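Local coordinates for 3-oxosteroid 1-dehydrogenase (Sterolibacterium denitrificans, PDB 7P18), which uses FAD to carry out what is probably the 1,2-dehydrogenation of 3-oxosteroids, giving the corresponding 3-oxo-delta(1)-steroids, at residues L81-E84 with D85-L88; R275-Q278 with M279-Q282; D302-R305 with A306-I310; R509-D512 with E513-P517; L521-I524 with G525-A529. All coordinates share one frame; numbering follows the deposited sequence.

Contact 1. Residues L81-E84 with D85-L88; sequences LVAE and DRLL
Val-82 meets the first turn of the helix with a single methyl, CG1, which lies 3.9 Å from Leu-87 CD2 and 3.9 Å from Arg-86 NH1. The branch reaches both because CG1 stands opposite the backbone N (chi1 173°), on the flank where the chain runs on into the helix. Arg-86 bends at its third torsion (chi3 66°), which folds the guanidinium back so that CG1 covers one of its faces. Its edge is used differently: water 1 lies in the guanidinium plane, accepting from Arg-86 NH1 at 3.0 Å and also from Ala-83 N, while NH2 donates to the carbonyl of Ala-529. Two polar anchors and the methyl over its face together restrict how this group can rotate.

Ala-83 is the N-cap, and its carbonyl O receives Arg-86 N at 3.0 Å. Asp-85 turns its carboxylate back over this point, with OD1 3.4 Å from Ala-83 CB. An acid so close to the start of a helix probably interacts favourably with the helix dipole. One turn on, Leu-88 N bonds Glu-84 O at 2.9 Å. Glu-84 itself runs out extended, OE1 passing 4.2 Å from Leu-88 CD1 and OE2 forming a salt bridge with Lys-75.

The stretch is the entry to helix 84-104. Leu-87 and Leu-88 pack against the preceding helix 67-78, through Lys-75 and Thr-78 and through Phe-67 and Leu-71 respectively, whereas Val-82 and Arg-86 face the loop around Val-531.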
# COMPACT_ATOMS: atom_id res chain seq x y z
N LEU A 81 6.63 -2.65 -20.69
CA LEU A 81 6.72 -3.91 -19.91
C LEU A 81 5.37 -4.58 -19.82
O LEU A 81 5.28 -5.77 -19.39
CB LEU A 81 7.26 -3.58 -18.51
CG LEU A 81 8.67 -3.02 -18.47
CD1 LEU A 81 9.01 -2.63 -17.05
CD2 LEU A 81 9.68 -4.06 -18.97
N VAL A 82 4.29 -3.84 -20.11
CA VAL A 82 2.91 -4.33 -19.91
C VAL A 82 2.17 -4.27 -21.26
O VAL A 82 2.23 -3.21 -21.93
CB VAL A 82 2.20 -3.48 -18.83
CG1 VAL A 82 0.74 -3.82 -18.69
CG2 VAL A 82 2.91 -3.62 -17.48
N ALA A 83 1.44 -5.31 -21.58
CA ALA A 83 0.60 -5.37 -22.81
C ALA A 83 -0.30 -4.14 -22.85
O ALA A 83 -1.00 -3.84 -21.87
CB ALA A 83 -0.19 -6.65 -22.86
N GLU A 84 -0.32 -3.42 -23.96
CA GLU A 84 -1.11 -2.17 -24.02
C GLU A 84 -2.59 -2.45 -23.72
O GLU A 84 -3.25 -1.58 -23.11
CB GLU A 84 -0.90 -1.44 -25.35
CG GLU A 84 -1.63 -0.11 -25.40
CD GLU A 84 -1.59 0.56 -26.77
OE1 GLU A 84 -2.28 0.04 -27.68
OE2 GLU A 84 -0.90 1.57 -26.91
N ASP A 85 -3.13 -3.59 -24.14
CA ASP A 85 -4.58 -3.86 -23.95
C ASP A 85 -4.90 -3.94 -22.45
O ASP A 85 -6.05 -3.67 -22.08
CB ASP A 85 -5.08 -5.08 -24.72
CG ASP A 85 -4.51 -6.43 -24.35
OD1 ASP A 85 -3.56 -6.47 -23.53
OD2 ASP A 85 -5.01 -7.45 -24.89
N ARG A 86 -3.95 -4.31 -21.60
CA ARG A 86 -4.17 -4.29 -20.13
C ARG A 86 -4.24 -2.84 -19.64
O ARG A 86 -5.01 -2.58 -18.73
CB ARG A 86 -3.03 -5.00 -19.40
CG ARG A 86 -2.97 -6.50 -19.64
CD ARG A 86 -1.77 -7.11 -18.99
NE ARG A 86 -1.90 -7.01 -17.53
CZ ARG A 86 -0.87 -7.13 -16.66
NH1 ARG A 86 0.37 -7.32 -17.08
NH2 ARG A 86 -1.11 -7.00 -15.37
N LEU A 87 -3.41 -1.94 -20.15
CA LEU A 87 -3.48 -0.50 -19.80
C LEU A 87 -4.83 0.07 -20.26
O LEU A 87 -5.47 0.80 -19.46
CB LEU A 87 -2.36 0.28 -20.46
CG LEU A 87 -0.93 -0.19 -20.16
CD1 LEU A 87 0.05 0.72 -20.86
CD2 LEU A 87 -0.66 -0.20 -18.68
N LEU A 88 -5.26 -0.25 -21.49
CA LEU A 88 -6.58 0.24 -22.00
C LEU A 88 -7.68 -0.28 -21.08
O LEU A 88 -8.57 0.48 -20.72
CB LEU A 88 -6.81 -0.24 -23.43
CG LEU A 88 -5.77 0.24 -24.45
CD1 LEU A 88 -5.97 -0.47 -25.79
CD2 LEU A 88 -5.83 1.74 -24.62
O HOH W 1 1.28 -7.80 -19.94

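Contact 2. Residues R275-Q278 with M279-Q282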
# COMPACT_ATOMS: atom_id res chain seq x y z
N ARG A 275 6.22 -12.29 2.73
CA ARG A 275 6.44 -13.00 4.02
C ARG A 275 7.11 -14.37 3.84
O ARG A 275 7.31 -15.05 4.86
CB ARG A 275 5.13 -13.09 4.79
CG ARG A 275 4.66 -11.76 5.35
CD ARG A 275 5.46 -11.27 6.54
NE ARG A 275 5.23 -9.86 6.91
CZ ARG A 275 6.01 -9.16 7.74
NH1 ARG A 275 7.06 -9.74 8.30
NH2 ARG A 275 5.77 -7.88 7.98
N ASN A 276 7.55 -14.72 2.63
CA ASN A 276 8.22 -16.02 2.36
C ASN A 276 9.68 -15.74 2.06
O ASN A 276 10.03 -15.31 0.94
CB ASN A 276 7.47 -16.81 1.27
CG ASN A 276 8.09 -18.16 0.97
OD1 ASN A 276 9.30 -18.32 1.08
ND2 ASN A 276 7.30 -19.10 0.48
N GLN A 277 10.56 -15.94 3.07
CA GLN A 277 11.99 -15.57 2.94
C GLN A 277 12.63 -16.39 1.81
O GLN A 277 13.50 -15.87 1.10
CB GLN A 277 12.71 -15.74 4.29
CG GLN A 277 14.17 -15.39 4.21
CD GLN A 277 14.36 -13.90 4.13
OE1 GLN A 277 13.54 -13.15 4.65
NE2 GLN A 277 15.46 -13.50 3.55
N GLN A 278 12.25 -17.66 1.64
CA GLN A 278 12.86 -18.49 0.55
C GLN A 278 12.53 -17.86 -0.82
O GLN A 278 13.41 -17.73 -1.69
CB GLN A 278 12.33 -19.92 0.67
CG GLN A 278 12.74 -20.82 -0.48
CD GLN A 278 11.84 -20.74 -1.71
OE1 GLN A 278 10.61 -20.85 -1.64
NE2 GLN A 278 12.46 -20.59 -2.87
N MET A 279 11.27 -17.46 -1.01
CA MET A 279 10.84 -16.86 -2.30
C MET A 279 11.50 -15.48 -2.48
O MET A 279 11.97 -15.20 -3.60
CB MET A 279 9.31 -16.80 -2.35
CG MET A 279 8.69 -18.17 -2.56
SD MET A 279 6.90 -18.13 -2.82
CE MET A 279 6.85 -17.57 -4.51
N ARG A 280 11.65 -14.69 -1.40
CA ARG A 280 12.39 -13.41 -1.46
C ARG A 280 13.79 -13.71 -1.95
O ARG A 280 14.29 -13.04 -2.88
CB ARG A 280 12.43 -12.68 -0.12
CG ARG A 280 11.09 -12.27 0.45
CD ARG A 280 11.29 -11.46 1.75
NE ARG A 280 11.87 -10.16 1.50
CZ ARG A 280 11.19 -9.01 1.56
NH1 ARG A 280 9.91 -9.00 1.87
NH2 ARG A 280 11.80 -7.87 1.29
N GLU A 281 14.47 -14.67 -1.34
CA GLU A 281 15.87 -14.94 -1.78
C GLU A 281 15.91 -15.50 -3.20
O GLU A 281 16.90 -15.23 -3.92
CB GLU A 281 16.54 -15.87 -0.78
CG GLU A 281 16.87 -15.08 0.45
CD GLU A 281 17.43 -15.85 1.61
OE1 GLU A 281 17.78 -17.01 1.39
OE2 GLU A 281 17.51 -15.24 2.72
N GLN A 282 14.89 -16.25 -3.60
CA GLN A 282 14.85 -16.79 -4.99
C GLN A 282 14.72 -15.63 -6.00
O GLN A 282 15.35 -15.67 -7.07
CB GLN A 282 13.72 -17.80 -5.09
CG GLN A 282 13.60 -18.42 -6.49
CD GLN A 282 12.56 -19.51 -6.56
OE1 GLN A 282 11.90 -19.83 -5.58
NE2 GLN A 282 12.36 -20.05 -7.75
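Asn-276 and Met-279 form the tight side of this helix start. Asn-276 is the N-cap: its OD1 accepts from Met-279 N at 3.0 Å, the donor standing above the amide carbonyl plane instead of on a lone pair. CG lies opposite the backbone N (chi1 -179°), which swings the amide over the first turn and sets ND2 3.5 Å from Met-279 SD. That same ND2 donates to the carbonyl of Thr-300, so both ends of the cap amide are engaged. Beneath it Arg-280 N closes the first helical bond to Asn-276 O at 2.9 Å, and Arg-280 CG packs on that same oxygen at 3.3 Å.

Gln-277 is also well held. Its NE2 donates to Glu-281 OE2 at 2.8 Å, on the anti side but tilted out of the carboxylate plane, and also to Thr-288 O, while its OE1 accepts from Ala-290 N. The loose, solvent side belongs to Gln-278 and Gln-282, which run side by side; the NE2 of Gln-278 reaches the OE1 of Gln-282 at 2.9 Å with a more bent bond (144°).

Helix 277-283 is short. The guanidinium of Arg-280 ties it to the following loop at Thr-288 and to strand 486-502 through a salt bridge with Asp-495, while Asn-276 and Met-279 rest against Arg-305 of helix 302-309.

Contact 3. Residues D302-R305 with A306-I310; sequences DTIR and AAMDI. With FAD (flavin-adenine dinucleotide), chain C.
Met-308 lies alongside Ile-304, one turn further on, the two side chains pointing the same way. From its start, CB sits 3.4 Å from the carbonyl oxygen O of Ile-304. CG comes closer still, 3.1 Å from that O, a close contact off the oxygen end of the same carbonyl that accepts Met-308 N at 3.0 Å. SD then reaches the methyl CG2 of Ile-304 at 3.8 Å. At this point the chain bends (chi3 71°), and CE leads away from the helix; the side chain as a whole packs on Leu-502 of strand 486-502 and Tyr-283 of helix 277-283.

Ala-307 N donates to Thr-303 O and Asp-309 N to Arg-305 O, whereas the bond from Ala-306 N to Asp-302 O is weak. Ala-307 CB lies against the oxygen O of Thr-303, at 3.3 Å, and Ala-306 touches Phe-233 of strand 233-239.

The polar end of the helix is Asp-302. Its OD2 accepts from the adenine amino nitrogen N6A of FAD at 2.9 Å and also forms a salt bridge with Lys-38. OD1 takes a hydrogen bond from Thr-300 OG1 and a weak one, at 3.4 Å, from Arg-305 NH2 in a long salt bridge. The cationic neighbours probably stabilise the carboxylate's charge. Next to it Thr-303 OG1 hydrogen-bonds Asn-527. A short helix offering an aspartate to the exocyclic amine, with Phe-233 beside it, forms part of the adenine end of the FAD pocket in this Rossmann-type flavoprotein.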
# COMPACT_ATOMS: atom_id res chain seq x y z
N ASP A 302 1.59 -18.73 -1.72
CA ASP A 302 0.97 -20.09 -1.74
C ASP A 302 0.27 -20.35 -3.09
O ASP A 302 0.37 -21.46 -3.60
CB ASP A 302 -0.05 -20.26 -0.62
CG ASP A 302 0.49 -20.08 0.80
OD1 ASP A 302 1.69 -20.20 0.99
OD2 ASP A 302 -0.33 -19.82 1.69
N THR A 303 -0.42 -19.38 -3.65
CA THR A 303 -1.15 -19.55 -4.94
C THR A 303 -0.19 -19.37 -6.11
O THR A 303 -0.43 -19.96 -7.18
CB THR A 303 -2.36 -18.62 -5.06
OG1 THR A 303 -1.87 -17.28 -5.19
CG2 THR A 303 -3.29 -18.74 -3.89
N ILE A 304 0.87 -18.57 -5.94
CA ILE A 304 1.88 -18.36 -7.00
C ILE A 304 2.56 -19.70 -7.28
O ILE A 304 2.64 -20.13 -8.47
CB ILE A 304 2.87 -17.23 -6.60
CG1 ILE A 304 2.15 -15.88 -6.59
CG2 ILE A 304 4.05 -17.23 -7.55
CD1 ILE A 304 2.96 -14.72 -6.03
N ARG A 305 3.00 -20.39 -6.23
CA ARG A 305 3.72 -21.69 -6.39
C ARG A 305 2.78 -22.70 -7.08
O ARG A 305 3.20 -23.37 -8.03
CB ARG A 305 4.21 -22.17 -5.02
CG ARG A 305 5.41 -21.39 -4.49
CD ARG A 305 6.09 -22.01 -3.25
NE ARG A 305 5.12 -22.57 -2.28
CZ ARG A 305 4.50 -21.88 -1.32
NH1 ARG A 305 4.72 -20.59 -1.15
NH2 ARG A 305 3.65 -22.50 -0.53
N ALA A 306 1.54 -22.78 -6.62
CA ALA A 306 0.54 -23.78 -7.09
C ALA A 306 0.21 -23.55 -8.56
O ALA A 306 0.11 -24.53 -9.33
CB ALA A 306 -0.67 -23.70 -6.22
N ALA A 307 0.07 -22.28 -8.97
CA ALA A 307 -0.24 -21.93 -10.38
C ALA A 307 0.96 -22.19 -11.28
O ALA A 307 0.79 -22.72 -12.41
CB ALA A 307 -0.72 -20.48 -10.44
N MET A 308 2.17 -21.84 -10.83
CA MET A 308 3.39 -22.04 -11.65
C MET A 308 3.60 -23.56 -11.82
O MET A 308 4.03 -23.95 -12.90
CB MET A 308 4.60 -21.36 -11.00
CG MET A 308 4.44 -19.85 -11.02
SD MET A 308 5.87 -18.97 -10.37
CE MET A 308 7.10 -19.23 -11.64
N ASP A 309 3.20 -24.35 -10.82
CA ASP A 309 3.27 -25.83 -10.87
C ASP A 309 2.44 -26.34 -12.06
O ASP A 309 2.85 -27.35 -12.63
CB ASP A 309 2.75 -26.46 -9.58
CG ASP A 309 3.69 -26.41 -8.40
OD1 ASP A 309 4.89 -26.11 -8.60
OD2 ASP A 309 3.18 -26.69 -7.27
N ILE A 310 1.33 -25.68 -12.44
CA ILE A 310 0.50 -26.12 -13.61
C ILE A 310 0.81 -25.33 -14.89
O ILE A 310 0.01 -25.46 -15.83
CB ILE A 310 -1.00 -26.12 -13.29
CG1 ILE A 310 -1.56 -24.71 -13.08
CG2 ILE A 310 -1.31 -27.03 -12.12
CD1 ILE A 310 -3.07 -24.64 -13.11
PA FAD C . -4.01 -8.49 0.59
O1A FAD C . -4.77 -7.23 0.82
O2A FAD C . -2.86 -8.67 1.54
O5B FAD C . -5.04 -9.69 0.73
C5B FAD C . -4.57 -11.05 0.53
C4B FAD C . -5.32 -11.94 1.46
O4B FAD C . -5.12 -13.32 1.05
C3B FAD C . -4.89 -11.87 2.95
O3B FAD C . -6.02 -11.70 3.80
C2B FAD C . -4.18 -13.21 3.17
O2B FAD C . -4.17 -13.61 4.54
C1B FAD C . -4.90 -14.12 2.18
N9A FAD C . -4.16 -15.33 1.81
C8A FAD C . -2.81 -15.50 1.67
N7A FAD C . -2.48 -16.76 1.41
C5A FAD C . -3.70 -17.43 1.34
C6A FAD C . -4.04 -18.78 1.09
N6A FAD C . -3.14 -19.76 0.92
N1A FAD C . -5.35 -19.10 1.09
C2A FAD C . -6.24 -18.13 1.30
N3A FAD C . -6.04 -16.85 1.62
C4A FAD C . -4.73 -16.56 1.59
N1 FAD C . -1.78 0.51 -1.82
C2 FAD C . -2.60 1.38 -2.46
O2 FAD C . -2.84 1.25 -3.67
N3 FAD C . -3.21 2.38 -1.81
C4 FAD C . -2.84 2.77 -0.54
O4 FAD C . -3.51 3.62 0.03
C4X FAD C . -1.95 1.91 0.17
N5 FAD C . -1.60 2.23 1.41
C5X FAD C . -0.81 1.34 2.09
C6 FAD C . -0.50 1.60 3.45
C7 FAD C . 0.18 0.67 4.23
C7M FAD C . 0.48 0.96 5.69
C8 FAD C . 0.52 -0.57 3.67
C8M FAD C . 1.23 -1.62 4.51
C9 FAD C . 0.29 -0.81 2.33
C9A FAD C . -0.42 0.10 1.52
N10 FAD C . -0.68 -0.12 0.16
C10 FAD C . -1.48 0.77 -0.55
C1' FAD C . -0.34 -1.40 -0.47
C2' FAD C . -1.58 -2.32 -0.45
O2' FAD C . -2.13 -2.48 0.86
C3' FAD C . -1.30 -3.71 -1.05
O3' FAD C . -0.44 -3.63 -2.19
C4' FAD C . -2.59 -4.43 -1.36
O4' FAD C . -3.39 -4.44 -0.19
C5' FAD C . -2.40 -5.85 -1.88
O5' FAD C . -3.72 -6.40 -2.02
P FAD C . -3.91 -7.95 -2.29
O1P FAD C . -5.37 -8.10 -2.34
O2P FAD C . -3.04 -8.46 -3.36
O3P FAD C . -3.40 -8.64 -0.90

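Contact 4. Residues R509-D512 with E513-P517; sequences RVLD and ESDRP
A type I turn carries the chain from Asp-512 to Asp-515, closed by Asp-515 N donating to the backbone Asp-512 O at 2.9 Å. Along it Glu-513 comes first and leads its side chain outward, where OE1 pairs with Arg-313. Ser-514 is next; its N donates to Asp-512 OD1 at 2.8 Å from above the carboxylate plane, closing an Asx turn. Asp-515 then takes the left-handed conformation (phi 62°), so that the chain can reverse. Arg-516 N returns to the same Asp-512 OD1 at 3.0 Å, from the opposite face of the carboxylate, while the carbonyl O of Arg-516 accepts from Asp-512 N at 3.0 Å. These bonds make a 3:5 hairpin with a G1-type beta bulge. The guanidinium of Arg-516 meets water 2 at its edge, NH1 donating at 2.7 Å.

Pro-517 pairs with Leu-511 as an antiparallel non-hydrogen-bonded pair, its CG 4.0 Å from Leu-511 CD2. The same CG also sits 3.7 Å from Arg-509 CZ, centred over one face of the guanidinium, whose NE is held by a salt bridge with Asp-505.

With two backbone N-H groups gripping OD1 from opposite faces, the Asp-512 carboxylate is fixed in rotation and probably favoured in its ionised form.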
# COMPACT_ATOMS: atom_id res chain seq x y z
N ARG A 509 -7.20 -13.14 -16.76
CA ARG A 509 -7.00 -14.59 -16.97
C ARG A 509 -5.52 -14.90 -16.80
O ARG A 509 -4.66 -14.17 -17.36
CB ARG A 509 -7.49 -15.01 -18.36
CG ARG A 509 -9.00 -14.93 -18.46
CD ARG A 509 -9.53 -15.63 -19.72
NE ARG A 509 -9.13 -14.91 -20.91
CZ ARG A 509 -9.50 -15.23 -22.14
NH1 ARG A 509 -10.27 -16.29 -22.35
NH2 ARG A 509 -9.08 -14.50 -23.16
N VAL A 510 -5.21 -15.94 -16.05
CA VAL A 510 -3.80 -16.38 -15.95
C VAL A 510 -3.34 -16.94 -17.30
O VAL A 510 -4.03 -17.80 -17.88
CB VAL A 510 -3.60 -17.35 -14.78
CG1 VAL A 510 -2.18 -17.87 -14.75
CG2 VAL A 510 -3.98 -16.69 -13.47
N LEU A 511 -2.15 -16.55 -17.73
CA LEU A 511 -1.50 -17.02 -18.98
C LEU A 511 -0.39 -18.02 -18.68
O LEU A 511 0.38 -17.84 -17.70
CB LEU A 511 -0.94 -15.81 -19.73
CG LEU A 511 -1.95 -14.69 -20.05
CD1 LEU A 511 -1.35 -13.58 -20.87
CD2 LEU A 511 -3.16 -15.23 -20.80
N ASP A 512 -0.25 -19.03 -19.55
CA ASP A 512 0.85 -20.02 -19.48
C ASP A 512 2.07 -19.46 -20.23
O ASP A 512 2.01 -18.32 -20.73
CB ASP A 512 0.34 -21.38 -19.95
CG ASP A 512 0.10 -21.50 -21.45
OD1 ASP A 512 0.54 -20.60 -22.21
OD2 ASP A 512 -0.53 -22.49 -21.81
N GLU A 513 3.14 -20.26 -20.35
CA GLU A 513 4.42 -19.83 -20.97
C GLU A 513 4.23 -19.52 -22.47
O GLU A 513 5.11 -18.85 -23.06
CB GLU A 513 5.49 -20.89 -20.69
CG GLU A 513 5.83 -21.03 -19.21
CD GLU A 513 6.56 -19.84 -18.59
OE1 GLU A 513 6.93 -18.92 -19.32
OE2 GLU A 513 6.74 -19.83 -17.32
N SER A 514 3.10 -19.93 -23.06
CA SER A 514 2.76 -19.68 -24.48
C SER A 514 1.74 -18.55 -24.62
O SER A 514 1.24 -18.41 -25.72
CB SER A 514 2.26 -20.94 -25.14
OG SER A 514 3.27 -21.94 -25.09
N ASP A 515 1.48 -17.77 -23.56
CA ASP A 515 0.46 -16.68 -23.56
C ASP A 515 -0.95 -17.25 -23.80
O ASP A 515 -1.83 -16.48 -24.16
CB ASP A 515 0.76 -15.60 -24.61
CG ASP A 515 2.00 -14.77 -24.27
OD1 ASP A 515 2.05 -14.19 -23.15
OD2 ASP A 515 2.91 -14.72 -25.14
N ARG A 516 -1.17 -18.54 -23.55
CA ARG A 516 -2.52 -19.15 -23.64
C ARG A 516 -3.19 -19.06 -22.28
O ARG A 516 -2.61 -19.48 -21.28
CB ARG A 516 -2.38 -20.60 -24.09
CG ARG A 516 -3.72 -21.29 -24.30
CD ARG A 516 -3.62 -22.75 -24.74
NE ARG A 516 -4.95 -23.35 -24.87
CZ ARG A 516 -5.69 -23.84 -23.85
NH1 ARG A 516 -5.25 -23.83 -22.60
NH2 ARG A 516 -6.89 -24.34 -24.10
N PRO A 517 -4.43 -18.52 -22.18
CA PRO A 517 -5.17 -18.53 -20.93
C PRO A 517 -5.34 -19.95 -20.38
O PRO A 517 -5.67 -20.89 -21.13
CB PRO A 517 -6.55 -17.94 -21.24
CG PRO A 517 -6.30 -17.14 -22.49
CD PRO A 517 -5.19 -17.84 -23.24
O HOH W 2 -3.15 -22.80 -21.25

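Contact 5. Residues L521-I524 with G525-A529; sequences LYCI and GNNSA. With FAD (flavin-adenine dinucleotide), chain C.
Cys-523 packs on Asn-527 and Ser-528, the van der Waals part of this contact. SG, standing opposite its own backbone N (chi1 -177°), points into the loop and rests 3.4 Å from Asn-527 O, with Asn-527 ND2 at 3.6 Å and Ser-528 CB at 3.7 Å around it. The other atom of that amide, OD1, accepts from Ala-270 N.

Direct hydrogen bonds inside the loop gather on Gly-525 O, which takes both Ser-528 N and Ser-528 OG, the hydroxyl at 2.8 Å and in the carbonyl plane. This turn follows strand 521-523, an outermost strand of the five-stranded parallel sheet of the Rossmann-type fold, and it delivers the loop to the cofactor's pyrophosphate.

Bonds to FAD come from Asn-526: its backbone N donates to O2P at 2.7 Å, and its ND2 to the ribityl hydroxyl O3' at 3.0 Å. Gly-525, with positive phi and no side chain, lets the phosphate lie close, its C 3.6 Å from O2P.

Water-mediated links run through water 3, which donates to Ile-524 O at 2.7 Å and to O2P, and accepts a longer bond from Asn-527 N.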
# COMPACT_ATOMS: atom_id res chain seq x y z
N LEU A 521 -9.11 -19.94 -14.57
CA LEU A 521 -8.18 -19.34 -13.57
C LEU A 521 -7.95 -17.85 -13.85
O LEU A 521 -7.46 -17.51 -14.95
CB LEU A 521 -6.84 -20.06 -13.60
CG LEU A 521 -5.91 -19.74 -12.42
CD1 LEU A 521 -6.56 -20.18 -11.13
CD2 LEU A 521 -4.55 -20.40 -12.62
N TYR A 522 -8.26 -17.04 -12.85
CA TYR A 522 -8.08 -15.58 -12.84
C TYR A 522 -7.14 -15.24 -11.70
O TYR A 522 -7.02 -16.02 -10.74
CB TYR A 522 -9.43 -14.90 -12.69
CG TYR A 522 -10.39 -15.20 -13.81
CD1 TYR A 522 -11.09 -16.40 -13.86
CD2 TYR A 522 -10.56 -14.31 -14.87
CE1 TYR A 522 -11.94 -16.70 -14.93
CE2 TYR A 522 -11.43 -14.59 -15.92
CZ TYR A 522 -12.13 -15.78 -15.94
OH TYR A 522 -13.00 -16.04 -16.98
N CYS A 523 -6.53 -14.06 -11.76
CA CYS A 523 -5.57 -13.63 -10.73
C CYS A 523 -5.52 -12.10 -10.71
O CYS A 523 -5.43 -11.49 -11.79
CB CYS A 523 -4.22 -14.24 -11.01
SG CYS A 523 -2.96 -13.84 -9.75
N ILE A 524 -5.58 -11.53 -9.50
CA ILE A 524 -5.70 -10.07 -9.31
C ILE A 524 -4.79 -9.64 -8.14
O ILE A 524 -4.42 -10.48 -7.32
CB ILE A 524 -7.17 -9.68 -9.08
CG1 ILE A 524 -7.68 -10.24 -7.75
CG2 ILE A 524 -8.05 -10.13 -10.24
CD1 ILE A 524 -9.04 -9.78 -7.39
N GLY A 525 -4.54 -8.35 -8.03
CA GLY A 525 -3.77 -7.79 -6.91
C GLY A 525 -2.33 -8.27 -6.92
O GLY A 525 -1.77 -8.54 -8.00
N ASN A 526 -1.69 -8.30 -5.75
CA ASN A 526 -0.22 -8.56 -5.72
C ASN A 526 0.07 -10.04 -6.00
O ASN A 526 1.26 -10.40 -6.18
CB ASN A 526 0.42 -8.13 -4.40
CG ASN A 526 0.35 -6.65 -4.13
OD1 ASN A 526 -0.06 -5.86 -5.00
ND2 ASN A 526 0.77 -6.28 -2.92
N ASN A 527 -0.95 -10.89 -6.06
CA ASN A 527 -0.86 -12.28 -6.57
C ASN A 527 -0.47 -12.27 -8.05
O ASN A 527 0.11 -13.26 -8.51
CB ASN A 527 -2.20 -12.97 -6.32
CG ASN A 527 -2.18 -14.47 -6.22
OD1 ASN A 527 -3.08 -15.01 -5.59
ND2 ASN A 527 -1.24 -15.13 -6.86
N SER A 528 -0.74 -11.17 -8.77
CA SER A 528 -0.54 -11.02 -10.22
C SER A 528 0.65 -10.09 -10.47
O SER A 528 0.95 -9.22 -9.66
CB SER A 528 -1.82 -10.53 -10.92
OG SER A 528 -2.04 -9.14 -10.68
N ALA A 529 1.30 -10.25 -11.60
CA ALA A 529 2.27 -9.27 -12.12
C ALA A 529 1.57 -7.93 -12.35
O ALA A 529 0.51 -7.89 -13.02
CB ALA A 529 2.90 -9.78 -13.38
PA FAD C . -4.01 -8.49 0.59
O1A FAD C . -4.77 -7.23 0.82
O2A FAD C . -2.86 -8.67 1.54
O5B FAD C . -5.04 -9.69 0.73
C5B FAD C . -4.57 -11.05 0.53
C4B FAD C . -5.32 -11.94 1.46
O4B FAD C . -5.12 -13.32 1.05
C3B FAD C . -4.89 -11.87 2.95
O3B FAD C . -6.02 -11.70 3.80
C2B FAD C . -4.18 -13.21 3.17
O2B FAD C . -4.17 -13.61 4.54
C1B FAD C . -4.90 -14.12 2.18
N9A FAD C . -4.16 -15.33 1.81
C8A FAD C . -2.81 -15.50 1.67
N7A FAD C . -2.48 -16.76 1.41
C5A FAD C . -3.70 -17.43 1.34
C6A FAD C . -4.04 -18.78 1.09
N6A FAD C . -3.14 -19.76 0.92
N1A FAD C . -5.35 -19.10 1.09
C2A FAD C . -6.24 -18.13 1.30
N3A FAD C . -6.04 -16.85 1.62
C4A FAD C . -4.73 -16.56 1.59
N1 FAD C . -1.78 0.51 -1.82
C2 FAD C . -2.60 1.38 -2.46
O2 FAD C . -2.84 1.25 -3.67
N3 FAD C . -3.21 2.38 -1.81
C4 FAD C . -2.84 2.77 -0.54
O4 FAD C . -3.51 3.62 0.03
C4X FAD C . -1.95 1.91 0.17
N5 FAD C . -1.60 2.23 1.41
C5X FAD C . -0.81 1.34 2.09
C6 FAD C . -0.50 1.60 3.45
C7 FAD C . 0.18 0.67 4.23
C7M FAD C . 0.48 0.96 5.69
C8 FAD C . 0.52 -0.57 3.67
C8M FAD C . 1.23 -1.62 4.51
C9 FAD C . 0.29 -0.81 2.33
C9A FAD C . -0.42 0.10 1.52
N10 FAD C . -0.68 -0.12 0.16
C10 FAD C . -1.48 0.77 -0.55
C1' FAD C . -0.34 -1.40 -0.47
C2' FAD C . -1.58 -2.32 -0.45
O2' FAD C . -2.13 -2.48 0.86
C3' FAD C . -1.30 -3.71 -1.05
O3' FAD C . -0.44 -3.63 -2.19
C4' FAD C . -2.59 -4.43 -1.36
O4' FAD C . -3.39 -4.44 -0.19
C5' FAD C . -2.40 -5.85 -1.88
O5' FAD C . -3.72 -6.40 -2.02
P FAD C . -3.91 -7.95 -2.29
O1P FAD C . -5.37 -8.10 -2.34
O2P FAD C . -3.04 -8.46 -3.36
O3P FAD C . -3.40 -8.64 -0.90
O HOH W 3 -3.88 -10.66 -4.64

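Overall arrangement
In sequence the five contacts follow one another, contact 1 first and contact 5 last, without interleaving. Contact 5, on strand 521-523, the last parallel strand of the five-stranded sheet, is the hub: it touches contact 1 where Arg-86 reaches Ala-529, contact 3 through Thr-303 and Asn-527, and contact 4 through Val-510 and Leu-521 on adjoining strands. Its centre is 11 Å from that of contact 3, and both touch FAD, at the pyrophosphate and ribityl part and at the adenine. Contact 2 leans on contact 3, helices 277-283 and 302-309 being consecutive. Contact 1 stands apart from contact 2, centres about 28 Å apart. One cofactor pocket thus draws on distant parts of the chain.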